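Local coordinates for protein neurotoxin (Clostridium botulinum, PDB 1ZB7) that acts as a zinc endopeptidase in the host cytosol, cleaving synaptobrevins-1, -2 and -3, in synaptobrevin-2 at an Ala-Ala bond, at residues 47-52 and 161-166; 196-201 and 379-384; 298-303 and 327-332; 291-296 and 339-344. One frame throughout, in Å; residues are numbered along the deposited sequence. Where two conformers were deposited one is given.

Contact 1: residues 47-52 and 161-166; sequences PERFTY and FGPGPV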
# COMPACT_ATOMS: atom_id res chain seq x y z
N PRO A 47 -3.54 -12.90 32.29
CA PRO A 47 -2.45 -13.75 31.70
C PRO A 47 -2.91 -15.14 31.31
O PRO A 47 -2.52 -16.10 31.89
CB PRO A 47 -1.39 -13.80 32.82
CG PRO A 47 -1.87 -13.00 33.87
CD PRO A 47 -3.35 -12.79 33.73
N GLU A 48 -3.79 -15.20 30.32
CA GLU A 48 -4.34 -16.41 29.88
C GLU A 48 -4.45 -16.26 28.37
O GLU A 48 -4.54 -15.18 27.84
CB GLU A 48 -5.78 -16.62 30.35
CG GLU A 48 -6.09 -16.49 31.80
CD GLU A 48 -6.00 -17.82 32.53
OE1 GLU A 48 -6.25 -18.83 31.84
OE2 GLU A 48 -5.76 -17.80 33.80
N ARG A 49 -4.57 -17.39 27.73
CA ARG A 49 -4.89 -17.43 26.33
C ARG A 49 -6.34 -17.02 26.12
O ARG A 49 -7.19 -17.44 26.84
CB ARG A 49 -4.61 -18.84 25.74
CG ARG A 49 -3.19 -19.32 25.97
CD ARG A 49 -2.13 -18.56 25.17
NE ARG A 49 -2.25 -18.84 23.74
CZ ARG A 49 -1.76 -19.89 23.11
NH1 ARG A 49 -1.00 -20.76 23.76
NH2 ARG A 49 -1.96 -20.06 21.82
N PHE A 50 -6.53 -16.24 25.07
CA PHE A 50 -7.76 -15.87 24.49
C PHE A 50 -8.43 -16.93 23.65
O PHE A 50 -8.16 -17.12 22.49
CB PHE A 50 -7.54 -14.69 23.58
CG PHE A 50 -8.79 -14.14 23.08
CD1 PHE A 50 -9.51 -13.21 23.86
CD2 PHE A 50 -9.31 -14.54 21.86
CE1 PHE A 50 -10.71 -12.66 23.39
CE2 PHE A 50 -10.55 -14.00 21.39
CZ PHE A 50 -11.24 -13.06 22.18
N THR A 51 -9.47 -17.47 24.20
CA THR A 51 -10.12 -18.64 23.72
C THR A 51 -11.43 -18.37 23.03
O THR A 51 -11.83 -19.17 22.20
CB THR A 51 -10.31 -19.55 24.94
OG1 THR A 51 -9.30 -20.58 24.87
CG2 THR A 51 -11.75 -20.11 25.05
N TYR A 52 -12.09 -17.25 23.36
CA TYR A 52 -13.45 -17.03 22.90
C TYR A 52 -13.47 -16.85 21.39
O TYR A 52 -14.47 -17.19 20.75
CB TYR A 52 -14.06 -15.80 23.61
CG TYR A 52 -15.51 -15.96 24.07
CD1 TYR A 52 -16.55 -15.19 23.49
CD2 TYR A 52 -15.86 -16.88 25.09
CE1 TYR A 52 -17.92 -15.32 23.92
CE2 TYR A 52 -17.24 -17.02 25.54
CZ TYR A 52 -18.27 -16.23 24.95
OH TYR A 52 -19.61 -16.34 25.37
N PHE A 161 -5.54 -9.59 27.40
CA PHE A 161 -5.28 -11.03 27.35
C PHE A 161 -3.98 -11.40 26.71
O PHE A 161 -3.38 -10.62 26.00
CB PHE A 161 -6.39 -11.74 26.57
CG PHE A 161 -7.59 -12.01 27.39
CD1 PHE A 161 -7.83 -13.31 27.87
CD2 PHE A 161 -8.47 -11.01 27.68
CE1 PHE A 161 -8.95 -13.57 28.64
CE2 PHE A 161 -9.57 -11.25 28.46
CZ PHE A 161 -9.80 -12.52 28.95
N GLY A 162 -3.61 -12.66 26.91
CA GLY A 162 -2.67 -13.38 26.11
C GLY A 162 -3.30 -13.68 24.75
O GLY A 162 -4.51 -13.38 24.49
N PRO A 163 -2.52 -14.29 23.85
CA PRO A 163 -2.94 -14.52 22.46
C PRO A 163 -3.96 -15.64 22.31
O PRO A 163 -4.17 -16.44 23.24
CB PRO A 163 -1.61 -14.83 21.73
CG PRO A 163 -0.64 -15.28 22.76
CD PRO A 163 -1.13 -14.73 24.10
N GLY A 164 -4.66 -15.65 21.18
CA GLY A 164 -5.51 -16.80 20.85
C GLY A 164 -4.58 -17.87 20.27
O GLY A 164 -3.43 -17.92 20.61
N PRO A 165 -5.06 -18.75 19.44
CA PRO A 165 -4.15 -19.77 18.81
C PRO A 165 -2.88 -19.30 18.03
O PRO A 165 -1.83 -19.99 18.04
CB PRO A 165 -5.09 -20.55 17.88
CG PRO A 165 -6.49 -20.35 18.49
CD PRO A 165 -6.48 -18.94 19.08
N VAL A 166 -2.99 -18.15 17.36
CA VAL A 166 -1.93 -17.55 16.60
C VAL A 166 -1.28 -16.51 17.51
O VAL A 166 -1.90 -15.56 17.86
CB VAL A 166 -2.47 -16.87 15.29
CG1 VAL A 166 -1.38 -16.18 14.46
CG2 VAL A 166 -3.20 -17.84 14.44
O HOH W 1 -1.06 -22.00 19.57
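The carbonyl oxygen of Pro163 is gripped by two donors from 47-52: Arg49 NE at 3.1 Å and the backbone N of Phe50, which lies 3.0 Å from Pro163 O. They reach the oxygen from opposite faces of its carbonyl plane. The arginine chain folds over at chi2 and chi3, both -69°, which lays the guanidinium edge along the 163-164 backbone. There NH2 makes a nearly straight bond to Gly164 O (2.9 Å, 170° at the hydrogen), and both acceptor oxygens lie in the guanidinium plane, although each donor stands above its carbonyl plane. A water bridges Arg49 NH2 to Pro165 O, while NH1 turns to the carbonyls of Asp75 and Tyr78. The two segments run on from 43-46 and 158-161, parallel neighbours in the mixed sheet of the light chain, so the contact holds together the loops that leave these strands. Nearer the sheet, Gly162 N gives a weak bond to Glu48 O (2.8 Å), and the Glu48 carboxylate forms a salt bridge with Lys85. Phe50 and Phe161 make a T-shaped pair, planes at 87°, with Phe50 CD1 over the rim of the Phe161 face, 4.2 Å from Phe161 CG. Phe25 packs against both rings.

Contact 2: residues 196-201 and 379-384; sequences CPSCLN and PIKTEK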
# COMPACT_ATOMS: atom_id res chain seq x y z
N CYS A 196 1.02 -10.82 22.74
CA CYS A 196 2.18 -11.61 23.01
C CYS A 196 3.45 -10.75 23.11
O CYS A 196 4.02 -10.33 22.10
CB CYS A 196 2.37 -12.63 21.91
SG CYS A 196 3.75 -13.75 22.24
N PRO A 197 3.87 -10.43 24.33
CA PRO A 197 4.99 -9.50 24.41
C PRO A 197 6.35 -10.01 23.94
O PRO A 197 7.22 -9.23 23.52
CB PRO A 197 5.02 -9.17 25.88
CG PRO A 197 4.32 -10.38 26.54
CD PRO A 197 3.27 -10.75 25.65
N SER A 198 6.48 -11.33 23.98
CA SER A 198 7.68 -12.04 23.73
C SER A 198 7.83 -12.48 22.24
O SER A 198 8.89 -12.93 21.78
CB SER A 198 7.77 -13.17 24.76
OG SER A 198 6.80 -14.16 24.63
N CYS A 199 6.79 -12.19 21.48
CA CYS A 199 6.74 -12.46 20.03
C CYS A 199 7.08 -11.18 19.23
O CYS A 199 6.29 -10.27 19.26
CB CYS A 199 5.39 -12.99 19.60
SG CYS A 199 5.44 -13.13 17.86
N LEU A 200 8.23 -11.09 18.56
CA LEU A 200 8.68 -9.82 18.02
C LEU A 200 8.48 -9.78 16.55
O LEU A 200 8.88 -10.72 15.83
CB LEU A 200 10.15 -9.59 18.38
CG LEU A 200 10.55 -9.61 19.88
CD1 LEU A 200 12.06 -9.52 20.08
CD2 LEU A 200 9.81 -8.55 20.68
N ASN A 201 7.85 -8.73 16.08
CA ASN A 201 7.76 -8.42 14.64
C ASN A 201 9.16 -8.15 14.13
O ASN A 201 9.96 -7.55 14.81
CB ASN A 201 6.97 -7.11 14.37
CG ASN A 201 5.60 -7.16 14.82
OD1 ASN A 201 4.98 -8.20 14.59
ND2 ASN A 201 5.05 -6.04 15.46
N PRO A 379 8.21 -13.84 12.24
CA PRO A 379 8.47 -13.29 13.59
C PRO A 379 9.61 -14.07 14.33
O PRO A 379 10.03 -15.12 13.89
CB PRO A 379 7.14 -13.40 14.26
CG PRO A 379 6.47 -14.62 13.60
CD PRO A 379 6.96 -14.61 12.14
N ILE A 380 10.14 -13.48 15.40
CA ILE A 380 11.11 -14.11 16.25
C ILE A 380 10.61 -14.03 17.71
O ILE A 380 9.66 -13.40 17.98
CB ILE A 380 12.55 -13.47 16.07
CG1 ILE A 380 12.56 -12.02 16.51
CG2 ILE A 380 13.14 -13.75 14.65
CD1 ILE A 380 13.84 -11.25 16.23
N LYS A 381 11.27 -14.70 18.62
CA LYS A 381 10.85 -14.94 20.04
C LYS A 381 11.96 -14.32 20.86
O LYS A 381 13.13 -14.43 20.52
CB LYS A 381 10.71 -16.48 20.26
CG LYS A 381 10.52 -17.05 21.71
CD LYS A 381 9.33 -16.40 22.33
CE LYS A 381 8.82 -16.99 23.74
NZ LYS A 381 7.33 -16.89 23.75
N THR A 382 11.63 -13.64 21.92
CA THR A 382 12.61 -13.38 22.97
C THR A 382 12.13 -13.93 24.27
O THR A 382 10.98 -13.75 24.65
CB THR A 382 13.02 -11.84 23.09
OG1 THR A 382 13.91 -11.65 24.21
CG2 THR A 382 11.85 -10.97 23.25
N GLU A 383 13.03 -14.51 25.01
CA GLU A 383 12.80 -14.97 26.39
C GLU A 383 13.47 -14.02 27.41
O GLU A 383 13.42 -14.29 28.57
CB GLU A 383 13.41 -16.36 26.62
CG GLU A 383 12.83 -17.50 25.79
CD GLU A 383 11.44 -17.93 26.19
OE1 GLU A 383 10.76 -17.26 27.06
OE2 GLU A 383 11.02 -18.97 25.59
N LYS A 384 14.05 -12.92 26.96
CA LYS A 384 14.92 -12.08 27.79
C LYS A 384 14.42 -10.69 28.19
O LYS A 384 15.20 -9.88 28.64
CB LYS A 384 16.27 -11.97 27.05
CG LYS A 384 16.91 -13.32 27.01
CD LYS A 384 18.37 -13.29 26.85
CE LYS A 384 18.86 -14.72 26.63
NZ LYS A 384 20.00 -14.71 25.76
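Strands 199-201 and 379-381 run antiparallel, their axes 4.7 Å apart, with Cys199 facing Lys381 as a non-hydrogen-bonded pair and Leu200 facing Ile380 as a hydrogen-bonded one. They belong to strands 199-208 and 377-381, the inner pair of a four-stranded antiparallel sheet flanked by 215-221 and 421-422. Leu200 N binds Ile380 O at 2.8 Å and Ile380 N returns a bond to Leu200 O. Just beyond the paired strands, Thr382 N reaches Ser198 O at 2.8 Å, in the carbonyl plane, so the pairing extends into the type I beta turn from Cys196 to Cys199. On the face that carries Leu200 and Ile380, Leu200 CB rests 3.9 Å from Ile380 CG1, and Leu200 CD1 reaches obliquely to Thr382 CG2. On the other face, Lys381 sets out with CG anti to its backbone N (chi1 170°), then bends at chi2 and chi4 to bring NZ within 2.9 Å of Ser198 OG. That hydroxyl also has a weak hydrogen bond with Tyr78 OH, while Tyr73 of strand 69-73 packs on both Lys381 and Cys199. A disulfide between Cys196 and Cys199 is seen in this crystal, and Cys199 was modelled in two conformers; the packing of its SG on Pro379 CB holds for one of them only and is uncertain. Past the strand, Thr382 OG1 forms an ST turn by accepting from Lys384 N at 3.0 Å, and the same hydroxyl bonds to Ala419 O.

Contact 3: residues 298-303 and 327-332; sequences DIANRL and YDFVED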
# COMPACT_ATOMS: atom_id res chain seq x y z
N ASP A 298 -23.50 14.27 19.36
CA ASP A 298 -24.48 13.29 19.79
C ASP A 298 -24.39 12.98 21.28
O ASP A 298 -25.44 12.82 21.96
CB ASP A 298 -24.43 12.01 18.96
CG ASP A 298 -24.80 12.23 17.45
OD1 ASP A 298 -25.46 13.20 17.02
OD2 ASP A 298 -24.39 11.39 16.65
N ILE A 299 -23.17 12.88 21.79
CA ILE A 299 -22.93 12.61 23.21
C ILE A 299 -23.36 13.81 24.05
O ILE A 299 -24.06 13.64 25.04
CB ILE A 299 -21.49 12.17 23.52
CG1 ILE A 299 -21.22 10.82 22.81
CG2 ILE A 299 -21.22 12.13 25.04
CD1 ILE A 299 -22.24 9.72 23.07
N ALA A 300 -22.96 15.00 23.61
CA ALA A 300 -23.41 16.23 24.28
C ALA A 300 -24.96 16.33 24.27
O ALA A 300 -25.52 16.57 25.34
CB ALA A 300 -22.73 17.53 23.70
N ASN A 301 -25.63 16.16 23.13
CA ASN A 301 -27.09 16.10 23.09
C ASN A 301 -27.72 15.07 24.11
O ASN A 301 -28.66 15.41 24.81
CB ASN A 301 -27.64 15.72 21.68
CG ASN A 301 -27.31 16.76 20.53
OD1 ASN A 301 -27.11 17.93 20.77
ND2 ASN A 301 -27.27 16.26 19.26
N ARG A 302 -27.18 13.85 24.18
CA ARG A 302 -27.59 12.85 25.18
C ARG A 302 -27.45 13.35 26.63
O ARG A 302 -28.41 13.21 27.42
CB ARG A 302 -26.88 11.45 24.99
CG ARG A 302 -27.63 10.70 23.93
CD ARG A 302 -27.00 9.46 23.26
NE ARG A 302 -27.45 8.31 24.00
CZ ARG A 302 -28.18 7.28 23.62
NH1 ARG A 302 -28.64 7.07 22.39
NH2 ARG A 302 -28.37 6.36 24.55
N LEU A 303 -26.32 14.01 26.93
CA LEU A 303 -26.03 14.46 28.25
C LEU A 303 -27.06 15.48 28.68
O LEU A 303 -27.39 15.55 29.83
CB LEU A 303 -24.62 15.08 28.35
CG LEU A 303 -23.44 14.13 28.45
CD1 LEU A 303 -22.20 14.95 28.75
CD2 LEU A 303 -23.63 13.02 29.49
N TYR A 327 -14.72 14.45 26.99
CA TYR A 327 -14.98 14.97 25.64
C TYR A 327 -14.66 16.46 25.54
O TYR A 327 -14.73 17.03 24.46
CB TYR A 327 -16.39 14.75 25.15
CG TYR A 327 -16.79 13.31 25.05
CD1 TYR A 327 -16.49 12.54 23.92
CD2 TYR A 327 -17.45 12.67 26.13
CE1 TYR A 327 -16.85 11.17 23.86
CE2 TYR A 327 -17.77 11.28 26.10
CZ TYR A 327 -17.51 10.56 24.94
OH TYR A 327 -17.82 9.22 24.91
N ASP A 328 -14.26 17.04 26.68
CA ASP A 328 -13.93 18.45 26.80
C ASP A 328 -15.06 19.41 26.29
O ASP A 328 -14.82 20.42 25.66
CB ASP A 328 -12.59 18.68 26.13
CG ASP A 328 -11.94 20.01 26.51
OD1 ASP A 328 -12.35 20.66 27.46
OD2 ASP A 328 -10.98 20.38 25.80
N PHE A 329 -16.29 19.04 26.62
CA PHE A 329 -17.50 19.84 26.38
C PHE A 329 -17.46 21.14 27.15
O PHE A 329 -16.82 21.21 28.20
CB PHE A 329 -18.72 19.08 26.82
CG PHE A 329 -19.00 17.83 26.03
CD1 PHE A 329 -18.74 17.74 24.68
CD2 PHE A 329 -19.54 16.70 26.67
CE1 PHE A 329 -19.01 16.59 23.97
CE2 PHE A 329 -19.84 15.55 25.95
CZ PHE A 329 -19.56 15.51 24.60
N VAL A 330 -18.13 22.17 26.61
CA VAL A 330 -18.41 23.38 27.37
C VAL A 330 -19.81 23.29 27.99
O VAL A 330 -20.68 22.59 27.51
CB VAL A 330 -18.14 24.68 26.61
CG1 VAL A 330 -16.63 24.76 26.39
CG2 VAL A 330 -18.89 24.75 25.26
N GLU A 331 -19.97 23.91 29.12
CA GLU A 331 -21.20 23.85 29.90
C GLU A 331 -21.66 25.24 30.03
O GLU A 331 -20.87 26.06 30.42
CB GLU A 331 -20.92 23.33 31.33
CG GLU A 331 -22.17 22.81 31.98
CD GLU A 331 -21.95 22.24 33.31
OE1 GLU A 331 -20.85 21.67 33.56
OE2 GLU A 331 -22.94 22.31 34.07
N ASP A 332 -22.91 25.53 29.68
CA ASP A 332 -23.43 26.89 29.81
C ASP A 332 -24.03 27.08 31.21
O ASP A 332 -24.10 26.09 32.01
CB ASP A 332 -24.35 27.24 28.60
CG ASP A 332 -25.73 26.62 28.67
OD1 ASP A 332 -26.14 25.89 29.63
OD2 ASP A 332 -26.48 26.88 27.70
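Two CH-pi contacts join Ile299 and Ala300 to the aromatic rings of Tyr327 and Phe329. Ala300 CB sits over the Phe329 face, 3.9 Å from the ring centroid and 14° off the normal. Ile299 CG2 stands over a face of Tyr327, nearest to Tyr327 CE2 at 3.7 Å. A chi1 of -64° swings CG2 to the far side of CB from the Ile299 backbone N, and this one methyl serves both rings: it also lies in the plane of Phe329 at its edge, 3.8 Å from Phe329 CZ. The remaining apolar contact is Leu303 CD1 against Phe329 CE2, at 3.7 Å and at a slant to the ring. Phe329 is thus held between the helix and its own segment, since Tyr327 CB presses on the face turned away from Ala300. In the fold, this packing sets the last turns of helix 282-303 against the link between helix 316-327 and the small beta-hairpin of 330-331 and 337-338. The chain turns sharply there: Asp328 leaves helical geometry with a positive phi of 53°, and Phe329 follows, directed back at the helix. Several polar ends are held from outside the two segments. Tyr327 OH bonds to Gly186 O, fixing the far end of that ring, Asp328 pairs with Lys343, and Glu331 forms a salt bridge with Lys324.

Contact 4: residues 291-296 and 339-344; sequences KALQNF and VDKDKF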
# COMPACT_ATOMS: atom_id res chain seq x y z
N LYS A 291 -17.46 13.30 11.05
CA LYS A 291 -18.14 12.21 11.75
C LYS A 291 -17.69 12.09 13.24
O LYS A 291 -18.51 11.81 14.10
CB LYS A 291 -17.99 10.89 10.95
CG LYS A 291 -18.92 9.67 11.38
CD LYS A 291 -20.23 10.01 12.27
CE LYS A 291 -21.30 8.89 12.16
NZ LYS A 291 -20.67 7.60 11.73
N ALA A 292 -16.44 12.36 13.56
CA ALA A 292 -16.03 12.40 14.94
C ALA A 292 -16.75 13.59 15.67
O ALA A 292 -17.23 13.46 16.80
CB ALA A 292 -14.52 12.53 15.00
N LEU A 293 -16.86 14.73 14.99
CA LEU A 293 -17.46 15.90 15.56
C LEU A 293 -18.94 15.63 15.86
O LEU A 293 -19.36 15.81 16.98
CB LEU A 293 -17.27 17.10 14.65
CG LEU A 293 -17.97 18.40 15.04
CD1 LEU A 293 -17.48 18.91 16.33
CD2 LEU A 293 -17.79 19.40 13.91
N GLN A 294 -19.66 15.11 14.88
CA GLN A 294 -21.03 14.70 15.03
C GLN A 294 -21.20 13.66 16.16
O GLN A 294 -22.13 13.74 16.94
CB GLN A 294 -21.57 14.18 13.66
CG GLN A 294 -23.09 13.88 13.59
CD GLN A 294 -23.97 15.06 14.10
OE1 GLN A 294 -24.19 16.02 13.36
NE2 GLN A 294 -24.50 14.97 15.34
N ASN A 295 -20.29 12.70 16.25
CA ASN A 295 -20.29 11.76 17.37
C ASN A 295 -20.22 12.52 18.75
O ASN A 295 -20.94 12.21 19.67
CB ASN A 295 -19.11 10.74 17.26
CG ASN A 295 -19.31 9.68 16.24
OD1 ASN A 295 -20.34 9.59 15.68
ND2 ASN A 295 -18.27 8.86 15.99
N PHE A 296 -19.30 13.47 18.88
CA PHE A 296 -19.21 14.23 20.13
C PHE A 296 -20.50 15.01 20.39
O PHE A 296 -20.99 15.02 21.54
CB PHE A 296 -17.99 15.17 20.12
CG PHE A 296 -16.66 14.51 20.48
CD1 PHE A 296 -16.34 13.21 20.10
CD2 PHE A 296 -15.72 15.24 21.12
CE1 PHE A 296 -15.09 12.64 20.39
CE2 PHE A 296 -14.44 14.65 21.43
CZ PHE A 296 -14.16 13.37 21.04
N VAL A 339 -20.40 21.37 22.11
CA VAL A 339 -19.07 21.14 21.54
C VAL A 339 -18.52 22.44 21.01
O VAL A 339 -19.09 23.06 20.08
CB VAL A 339 -19.09 20.15 20.38
CG1 VAL A 339 -17.65 19.94 19.81
CG2 VAL A 339 -19.66 18.83 20.81
N ASP A 340 -17.42 22.85 21.62
CA ASP A 340 -16.64 24.00 21.17
C ASP A 340 -15.68 23.55 20.08
O ASP A 340 -14.94 22.56 20.24
CB ASP A 340 -15.86 24.59 22.35
CG ASP A 340 -15.06 25.83 21.97
OD1 ASP A 340 -15.66 26.92 22.00
OD2 ASP A 340 -13.87 25.74 21.64
N LYS A 341 -15.70 24.27 18.96
CA LYS A 341 -14.92 23.93 17.78
C LYS A 341 -13.42 23.96 18.03
O LYS A 341 -12.74 23.10 17.59
CB LYS A 341 -15.27 24.82 16.57
CG LYS A 341 -16.72 24.65 15.99
CD LYS A 341 -17.22 23.17 15.72
CE LYS A 341 -18.80 23.08 15.56
NZ LYS A 341 -19.56 22.66 16.87
N ASP A 342 -12.90 24.93 18.74
CA ASP A 342 -11.46 24.93 19.06
C ASP A 342 -11.06 23.80 20.01
O ASP A 342 -10.00 23.18 19.84
CB ASP A 342 -11.05 26.28 19.65
CG ASP A 342 -11.11 27.41 18.61
OD1 ASP A 342 -10.62 27.15 17.50
OD2 ASP A 342 -11.64 28.54 18.89
N LYS A 343 -11.91 23.52 20.97
CA LYS A 343 -11.60 22.47 21.90
C LYS A 343 -11.65 21.10 21.23
O LYS A 343 -10.87 20.23 21.58
CB LYS A 343 -12.53 22.53 23.11
CG LYS A 343 -12.19 23.66 24.05
CD LYS A 343 -13.28 23.80 25.09
CE LYS A 343 -12.84 24.66 26.22
NZ LYS A 343 -12.28 23.73 27.28
N PHE A 344 -12.60 20.90 20.31
CA PHE A 344 -12.72 19.65 19.60
C PHE A 344 -11.49 19.46 18.72
O PHE A 344 -10.89 18.38 18.67
CB PHE A 344 -14.02 19.59 18.76
CG PHE A 344 -14.08 18.41 17.87
CD1 PHE A 344 -14.45 17.15 18.37
CD2 PHE A 344 -13.65 18.51 16.55
CE1 PHE A 344 -14.41 16.01 17.56
CE2 PHE A 344 -13.62 17.38 15.73
CZ PHE A 344 -14.01 16.12 16.25
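Phe344 drives the CZ end of its ring against the backbone of helix 282-303, where Phe344 CZ comes within 3.4 Å of Leu293 N; this is the tight heart of the contact. The ring projects across the gap because a chi1 of 171° extends Phe344 away from its own main-chain nitrogen. Leu293 CD1 sits over one face, 3.9 Å from the Phe344 centroid, while Ala292 CB meets the edge in the ring plane, 3.8 Å from Phe344 CZ. The adjoining CD1-CE1 edge of Phe344 is turned toward Phe296 in a T-shaped pair with planes at 88°: Phe344 CE1 stands above the centre of the Phe296 ring, and Phe344 CD1 lies 3.6 Å from Phe296 CD2. Each ring has a further edge-to-face partner, Tyr289 for Phe344 and Tyr327 for Phe296. Val339 belongs to the same close packing, with CG1 3.6 Å from Leu293 CD1 and CG2 3.9 Å from Phe296 C.

The fit slackens at the solvent side. There the aliphatic part of Lys341 merely brushes the leucine, with Lys341 CE 4.2 Å from Leu293 CD2, and its ammonium bends back in a weak bond to Val339 O. Asp340 OD2 accepts from Lys343 N at 3.0 Å through its anti lone pair, an N-cap bond that opens helix 341-354. The arrangement is helix-helix packing in the zinc protease domain, with the N-capped start of helix 341-354 set against helix 282-303.

The four contacts lie in two groups on opposite sides of the chain's centre. Contacts 1 and 2 touch where Pro163 CG meets Cys196 CB, and both use backbone carbonyls as acceptors, met by strand N-H groups in the buried contact 2 and largely by an arginine among the irregular loops of the partly exposed contact 1. Contacts 3 and 4, some 38 and 36 Å from contact 1 between centres, share helix 282-303 and rely on apolar and aromatic packing. Contact 3 is buried, whereas contact 4 runs out to solvent. These two meet directly, with Val330 CG1 against Lys343 CD and Phe329 CZ against Phe296 O.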